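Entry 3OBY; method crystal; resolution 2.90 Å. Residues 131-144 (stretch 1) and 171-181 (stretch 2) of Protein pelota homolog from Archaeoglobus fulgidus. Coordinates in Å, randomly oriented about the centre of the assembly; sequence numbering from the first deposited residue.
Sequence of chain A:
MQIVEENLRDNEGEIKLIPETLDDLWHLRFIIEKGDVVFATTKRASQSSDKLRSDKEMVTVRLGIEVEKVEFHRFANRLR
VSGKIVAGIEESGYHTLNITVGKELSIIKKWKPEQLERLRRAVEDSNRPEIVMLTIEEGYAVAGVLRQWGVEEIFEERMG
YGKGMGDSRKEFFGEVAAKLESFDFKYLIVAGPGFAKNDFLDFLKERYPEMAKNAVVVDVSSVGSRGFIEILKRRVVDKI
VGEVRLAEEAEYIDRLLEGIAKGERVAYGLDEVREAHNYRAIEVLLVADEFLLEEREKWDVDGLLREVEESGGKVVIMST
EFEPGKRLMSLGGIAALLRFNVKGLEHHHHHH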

ATOM      1  N   ILE A 131       3.076  14.923   1.182  1.00  8.58           N
ATOM      2  CA  ILE A 131       3.728  14.840   2.485  1.00 13.42           C
ATOM      3  C   ILE A 131       4.712  15.981   2.769  1.00 20.41           C
ATOM      4  O   ILE A 131       5.558  16.312   1.940  1.00 17.45           O
ATOM      5  CB  ILE A 131       4.515  13.507   2.629  1.00  9.22           C
ATOM      6  CG1 ILE A 131       3.611  12.308   2.341  1.00  1.99           C
ATOM      7  CG2 ILE A 131       5.076  13.396   4.024  1.00  1.00           C
ATOM      8  CD1 ILE A 131       2.370  12.273   3.191  1.00 39.61           C
ATOM      9  N   VAL A 132       4.604  16.570   3.954  1.00 22.07           N
ATOM     10  CA  VAL A 132       5.511  17.640   4.352  1.00 25.37           C
ATOM     11  C   VAL A 132       6.309  17.230   5.586  1.00 26.80           C
ATOM     12  O   VAL A 132       5.762  16.717   6.559  1.00 30.36           O
ATOM     13  CB  VAL A 132       4.761  18.957   4.670  1.00 27.28           C
ATOM     14  CG1 VAL A 132       5.720  19.953   5.327  1.00 15.11           C
ATOM     15  CG2 VAL A 132       4.196  19.554   3.393  1.00 18.65           C
ATOM     16  N   MET A 133       7.613  17.457   5.532  1.00 26.39           N
ATOM     17  CA  MET A 133       8.482  17.122   6.640  1.00 24.29           C
ATOM     18  C   MET A 133       8.979  18.396   7.304  1.00 35.83           C
ATOM     19  O   MET A 133       9.395  19.339   6.630  1.00 40.67           O
ATOM     20  CB  MET A 133       9.663  16.293   6.149  1.00 25.70           C
ATOM     21  CG  MET A 133       9.337  14.837   5.907  1.00 20.52           C
ATOM     22  SD  MET A 133      10.744  13.974   5.224  1.00 32.71           S
ATOM     23  CE  MET A 133       9.959  12.996   3.901  1.00  4.87           C
ATOM     24  N   LEU A 134       8.927  18.416   8.631  1.00 36.77           N
ATOM     25  CA  LEU A 134       9.361  19.569   9.409  1.00 22.06           C
ATOM     26  C   LEU A 134      10.315  19.180  10.521  1.00 22.09           C
ATOM     27  O   LEU A 134       9.943  18.461  11.449  1.00 33.24           O
ATOM     28  CB  LEU A 134       8.159  20.268  10.035  1.00 18.95           C
ATOM     29  CG  LEU A 134       8.530  21.321  11.083  1.00 17.54           C
ATOM     30  CD1 LEU A 134       8.936  22.596  10.377  1.00 27.26           C
ATOM     31  CD2 LEU A 134       7.355  21.588  12.007  1.00 19.87           C
ATOM     32  N   THR A 135      11.549  19.653  10.425  1.00 26.20           N
ATOM     33  CA  THR A 135      12.537  19.383  11.460  1.00 26.86           C
ATOM     34  C   THR A 135      12.559  20.648  12.297  1.00 26.93           C
ATOM     35  O   THR A 135      12.646  21.749  11.755  1.00 24.84           O
ATOM     36  CB  THR A 135      13.923  19.133  10.863  1.00 31.29           C
ATOM     37  OG1 THR A 135      14.234  20.171   9.926  1.00 38.71           O
ATOM     38  CG2 THR A 135      13.959  17.786  10.166  1.00 23.89           C
ATOM     39  N   ILE A 136      12.458  20.499  13.611  1.00 32.40           N
ATOM     40  CA  ILE A 136      12.430  21.659  14.487  1.00 39.34           C
ATOM     41  C   ILE A 136      13.211  21.465  15.776  1.00 44.12           C
ATOM     42  O   ILE A 136      13.258  20.374  16.348  1.00 35.42           O
ATOM     43  CB  ILE A 136      10.975  22.032  14.850  1.00 50.43           C
ATOM     44  CG1 ILE A 136      10.927  23.416  15.497  1.00 62.05           C
ATOM     45  CG2 ILE A 136      10.399  20.997  15.807  1.00 53.18           C
ATOM     46  CD1 ILE A 136       9.517  23.891  15.829  1.00 55.12           C
ATOM     47  N   GLU A 137      13.823  22.554  16.220  1.00 47.03           N
ATOM     48  CA  GLU A 137      14.609  22.580  17.440  1.00 55.06           C
ATOM     49  C   GLU A 137      14.466  24.011  17.938  1.00 59.69           C
ATOM     50  O   GLU A 137      14.099  24.893  17.164  1.00 59.13           O
ATOM     51  CB  GLU A 137      16.074  22.270  17.134  1.00 53.97           C
ATOM     52  CG  GLU A 137      16.818  23.404  16.448  1.00 60.81           C
ATOM     53  CD  GLU A 137      18.176  22.980  15.931  1.00 60.45           C
ATOM     54  OE1 GLU A 137      18.967  22.414  16.715  1.00 55.11           O
ATOM     55  OE2 GLU A 137      18.453  23.215  14.737  1.00 55.17           O
ATOM     56  N   GLU A 138      14.748  24.243  19.216  1.00 67.69           N
ATOM     57  CA  GLU A 138      14.627  25.581  19.787  1.00 71.98           C
ATOM     58  C   GLU A 138      15.045  26.696  18.835  1.00 62.96           C
ATOM     59  O   GLU A 138      16.179  26.727  18.360  1.00 63.51           O
ATOM     60  CB  GLU A 138      15.448  25.700  21.075  1.00 90.06           C
ATOM     61  CG  GLU A 138      14.768  25.159  22.324  1.00112.56           C
ATOM     62  CD  GLU A 138      15.436  25.651  23.602  1.00126.99           C
ATOM     63  OE1 GLU A 138      16.639  25.374  23.792  1.00133.15           O
ATOM     64  OE2 GLU A 138      14.758  26.319  24.413  1.00130.92           O
ATOM     65  N   GLY A 139      14.107  27.598  18.559  1.00 58.29           N
ATOM     66  CA  GLY A 139      14.368  28.733  17.692  1.00 43.07           C
ATOM     67  C   GLY A 139      14.753  28.486  16.244  1.00 53.34           C
ATOM     68  O   GLY A 139      15.278  29.385  15.588  1.00 56.13           O
ATOM     69  N   TYR A 140      14.498  27.291  15.726  1.00 58.55           N
ATOM     70  CA  TYR A 140      14.845  27.006  14.337  1.00 65.51           C
ATOM     71  C   TYR A 140      14.014  25.879  13.732  1.00 62.80           C
ATOM     72  O   TYR A 140      13.789  24.846  14.366  1.00 64.41           O
ATOM     73  CB  TYR A 140      16.333  26.667  14.221  1.00 68.19           C
ATOM     74  CG  TYR A 140      16.779  26.383  12.809  1.00 59.09           C
ATOM     75  CD1 TYR A 140      16.590  27.324  11.796  1.00 55.58           C
ATOM     76  CD2 TYR A 140      17.392  25.176  12.482  1.00 54.92           C
ATOM     77  CE1 TYR A 140      16.998  27.068  10.493  1.00 61.74           C
ATOM     78  CE2 TYR A 140      17.806  24.911  11.184  1.00 56.37           C
ATOM     79  CZ  TYR A 140      17.607  25.861  10.196  1.00 60.99           C
ATOM     80  OH  TYR A 140      18.026  25.604   8.913  1.00 66.73           O
ATOM     81  N   ALA A 141      13.569  26.086  12.495  1.00 55.78           N
ATOM     82  CA  ALA A 141      12.763  25.094  11.803  1.00 52.96           C
ATOM     83  C   ALA A 141      12.950  25.147  10.293  1.00 55.96           C
ATOM     84  O   ALA A 141      13.162  26.211   9.709  1.00 59.16           O
ATOM     85  CB  ALA A 141      11.296  25.288  12.148  1.00 50.17           C
ATOM     86  N   VAL A 142      12.870  23.978   9.670  1.00 53.04           N
ATOM     87  CA  VAL A 142      13.008  23.846   8.226  1.00 47.69           C
ATOM     88  C   VAL A 142      12.012  22.804   7.744  1.00 42.89           C
ATOM     89  O   VAL A 142      11.899  21.721   8.320  1.00 45.78           O
ATOM     90  CB  VAL A 142      14.423  23.379   7.831  1.00 49.85           C
ATOM     91  CG1 VAL A 142      14.503  23.168   6.324  1.00 37.72           C
ATOM     92  CG2 VAL A 142      15.440  24.396   8.280  1.00 44.56           C
ATOM     93  N   ALA A 143      11.289  23.133   6.686  1.00 41.92           N
ATOM     94  CA  ALA A 143      10.310  22.211   6.151  1.00 42.75           C
ATOM     95  C   ALA A 143      10.547  21.955   4.677  1.00 46.68           C
ATOM     96  O   ALA A 143      11.006  22.825   3.940  1.00 47.89           O
ATOM     97  CB  ALA A 143       8.913  22.756   6.363  1.00 47.64           C
ATOM     98  N   GLY A 144      10.231  20.739   4.264  1.00 46.02           N
ATOM     99  CA  GLY A 144      10.386  20.354   2.881  1.00 38.16           C
ATOM    100  C   GLY A 144       9.208  19.480   2.512  1.00 39.79           C
ATOM    101  O   GLY A 144       8.535  18.925   3.382  1.00 41.06           O
ATOM    102  N   GLU A 171       6.345  31.861  20.320  1.00 83.02           N
ATOM    103  CA  GLU A 171       5.478  32.253  19.219  1.00 80.68           C
ATOM    104  C   GLU A 171       6.187  32.009  17.903  1.00 75.93           C
ATOM    105  O   GLU A 171       5.766  32.475  16.844  1.00 73.96           O
ATOM    106  CB  GLU A 171       5.044  33.713  19.331  1.00 82.70           C
ATOM    107  CG  GLU A 171       3.532  33.855  19.306  1.00 90.72           C
ATOM    108  CD  GLU A 171       2.844  32.642  18.682  1.00 96.01           C
ATOM    109  OE1 GLU A 171       2.935  31.536  19.262  1.00 96.46           O
ATOM    110  OE2 GLU A 171       2.216  32.790  17.613  1.00 97.59           O
ATOM    111  N   PHE A 172       7.288  31.277  18.005  1.00 66.80           N
ATOM    112  CA  PHE A 172       8.092  30.881  16.867  1.00 59.52           C
ATOM    113  C   PHE A 172       7.183  29.844  16.203  1.00 61.11           C
ATOM    114  O   PHE A 172       7.055  29.782  14.975  1.00 51.23           O
ATOM    115  CB  PHE A 172       9.393  30.255  17.395  1.00 56.72           C
ATOM    116  CG  PHE A 172      10.165  29.471  16.379  1.00 54.65           C
ATOM    117  CD1 PHE A 172      10.592  30.060  15.197  1.00 54.45           C
ATOM    118  CD2 PHE A 172      10.464  28.130  16.608  1.00 59.24           C
ATOM    119  CE1 PHE A 172      11.317  29.328  14.259  1.00 58.07           C
ATOM    120  CE2 PHE A 172      11.188  27.389  15.676  1.00 65.16           C
ATOM    121  CZ  PHE A 172      11.610  27.991  14.494  1.00 61.45           C
ATOM    122  N   PHE A 173       6.519  29.065  17.058  1.00 56.10           N
ATOM    123  CA  PHE A 173       5.588  28.018  16.649  1.00 53.11           C
ATOM    124  C   PHE A 173       4.480  28.563  15.758  1.00 52.30           C
ATOM    125  O   PHE A 173       4.266  28.080  14.644  1.00 44.64           O
ATOM    126  CB  PHE A 173       4.957  27.370  17.886  1.00 48.33           C
ATOM    127  CG  PHE A 173       5.905  26.520  18.689  1.00 42.45           C
ATOM    128  CD1 PHE A 173       7.270  26.501  18.407  1.00 43.30           C
ATOM    129  CD2 PHE A 173       5.430  25.740  19.737  1.00 47.03           C
ATOM    130  CE1 PHE A 173       8.147  25.718  19.157  1.00 47.51           C
ATOM    131  CE2 PHE A 173       6.298  24.952  20.494  1.00 57.38           C
ATOM    132  CZ  PHE A 173       7.660  24.942  20.203  1.00 48.30           C
ATOM    133  N   GLY A 174       3.768  29.561  16.266  1.00 55.42           N
ATOM    134  CA  GLY A 174       2.689  30.158  15.505  1.00 60.94           C
ATOM    135  C   GLY A 174       3.095  30.506  14.089  1.00 59.11           C
ATOM    136  O   GLY A 174       2.345  30.255  13.147  1.00 64.23           O
ATOM    137  N   GLU A 175       4.284  31.083  13.935  1.00 63.76           N
ATOM    138  CA  GLU A 175       4.786  31.472  12.620  1.00 67.08           C
ATOM    139  C   GLU A 175       5.022  30.255  11.735  1.00 62.62           C
ATOM    140  O   GLU A 175       4.683  30.269  10.551  1.00 55.01           O
ATOM    141  CB  GLU A 175       6.084  32.270  12.764  1.00 81.99           C
ATOM    142  CG  GLU A 175       5.905  33.635  13.413  1.00103.07           C
ATOM    143  CD  GLU A 175       7.216  34.376  13.584  1.00117.75           C
ATOM    144  OE1 GLU A 175       8.272  33.806  13.239  1.00129.56           O
ATOM    145  OE2 GLU A 175       7.192  35.530  14.066  1.00122.71           O
ATOM    146  N   VAL A 176       5.607  29.208  12.311  1.00 55.05           N
ATOM    147  CA  VAL A 176       5.873  27.980  11.569  1.00 43.98           C
ATOM    148  C   VAL A 176       4.549  27.376  11.126  1.00 40.07           C
ATOM    149  O   VAL A 176       4.365  27.034   9.953  1.00 33.03           O
ATOM    150  CB  VAL A 176       6.610  26.937  12.441  1.00 41.29           C
ATOM    151  CG1 VAL A 176       6.844  25.660  11.647  1.00 39.04           C
ATOM    152  CG2 VAL A 176       7.927  27.503  12.928  1.00 48.96           C
ATOM    153  N   ALA A 177       3.630  27.257  12.077  1.00 34.91           N
ATOM    154  CA  ALA A 177       2.322  26.688  11.810  1.00 39.69           C
ATOM    155  C   ALA A 177       1.584  27.425  10.699  1.00 43.12           C
ATOM    156  O   ALA A 177       0.929  26.807   9.861  1.00 45.29           O
ATOM    157  CB  ALA A 177       1.482  26.705  13.087  1.00 41.04           C
ATOM    158  N   ALA A 178       1.703  28.748  10.680  1.00 47.07           N
ATOM    159  CA  ALA A 178       0.989  29.563   9.691  1.00 55.16           C
ATOM    160  C   ALA A 178       1.546  29.292   8.303  1.00 52.42           C
ATOM    161  O   ALA A 178       0.800  29.298   7.298  1.00 47.13           O
ATOM    162  CB  ALA A 178       1.153  31.032  10.019  1.00 59.05           C
ATOM    163  N   LYS A 179       2.837  29.049   8.220  1.00 57.30           N
ATOM    164  CA  LYS A 179       3.304  28.830   6.892  1.00 63.89           C
ATOM    165  C   LYS A 179       3.084  27.360   6.531  1.00 65.78           C
ATOM    166  O   LYS A 179       2.876  27.051   5.338  1.00 65.42           O
ATOM    167  CB  LYS A 179       4.708  29.410   6.820  1.00 63.97           C
ATOM    168  CG  LYS A 179       5.613  28.920   7.883  1.00 82.10           C
ATOM    169  CD  LYS A 179       7.003  29.485   7.684  1.00 93.68           C
ATOM    170  CE  LYS A 179       7.061  30.966   7.975  1.00 97.48           C
ATOM    171  NZ  LYS A 179       8.430  31.501   7.805  1.00102.54           N
ATOM    172  N   LEU A 180       3.154  26.445   7.480  1.00 55.85           N
ATOM    173  CA  LEU A 180       2.836  25.103   7.058  1.00 48.84           C
ATOM    174  C   LEU A 180       1.375  25.130   6.488  1.00 50.47           C
ATOM    175  O   LEU A 180       1.051  24.515   5.460  1.00 53.24           O
ATOM    176  CB  LEU A 180       2.861  24.187   8.240  1.00 34.98           C
ATOM    177  CG  LEU A 180       4.202  23.746   8.807  1.00 32.14           C
ATOM    178  CD1 LEU A 180       3.961  22.991  10.099  1.00 31.97           C
ATOM    179  CD2 LEU A 180       4.927  22.854   7.805  1.00  7.61           C
ATOM    180  N   GLU A 181       0.495  25.843   7.190  1.00 46.85           N
ATOM    181  CA  GLU A 181      -0.920  25.928   6.825  1.00 48.30           C
ATOM    182  C   GLU A 181      -1.161  26.518   5.437  1.00 45.12           C
ATOM    183  O   GLU A 181      -2.139  26.177   4.772  1.00 41.95           O
ATOM    184  CB  GLU A 181      -1.682  26.731   7.889  1.00 52.02           C
ATOM    185  CG  GLU A 181      -3.181  26.427   7.972  1.00 55.17           C
ATOM    186  CD  GLU A 181      -4.025  27.332   7.102  1.00 53.00           C
ATOM    187  OE1 GLU A 181      -4.126  28.539   7.418  1.00 53.80           O
ATOM    188  OE2 GLU A 181      -4.589  26.833   6.105  1.00 63.06           O
TER

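A two-stranded hairpin lies against one helix; the side chains that meet are all apolar, and no hydrogen bond crosses. Strand 131-137 turns through a type II turn, Glu-137 to Tyr-140, into strand 140-144. The strands are joined by backbone hydrogen bonds in three pairs, Met-133 with Gly-144, Thr-135 with Val-142 and Glu-137 with Tyr-140. The helix runs nearly along the second strand (9° between directions, axes 9.8 Å apart at closest) and therefore almost antiparallel to the first (165°).

Glu-171, at the N-cap position, is exposed and touches nothing on the hairpin. Phe-172 opens the interface and has the most area covered by the hairpin of any residue. Its ring reaches under the turn: Gly-139 CA sits 4.2 Å from the centroid of the Phe-172 ring, over its face, in a CH-pi contact. Gly-139 has a positive phi, a conformation that favours glycine. The ring also packs tightly on backbone, with Phe-172 CZ 3.2 Å from Tyr-140 N, and meets side chains through Phe-172 CZ to Ala-141 CB at 3.6 Å and Phe-172 CE2 to Ile-136 CD1 at 3.9 Å. Phe-173 starts sideways, but its ring end swings nearer, bringing Phe-173 CE1 to 4.0 Å from Ile-136 CD1, so one isoleucine methyl serves two aromatic rings.

One turn on, Val-176 faces both strands: its CG1 lies 3.9 Å from Leu-134 CD1, and its CG2 4.1 Å from Ala-141 CB. Ala-177 points away, and Ala-178 and Lys-179 stay out of reach. Leu-180 closes the contact, its CD2 touching Val-132 CG1 at 3.9 Å and Ala-143 CB at 4.2 Å, its CD1 Leu-134 CD2 at 4.1 Å.

The rule is periodic: Phe-172, Val-176 and Leu-180, four apart, match alternate strand residues, with small alanines on the nearer strand and larger aliphatics on the farther one.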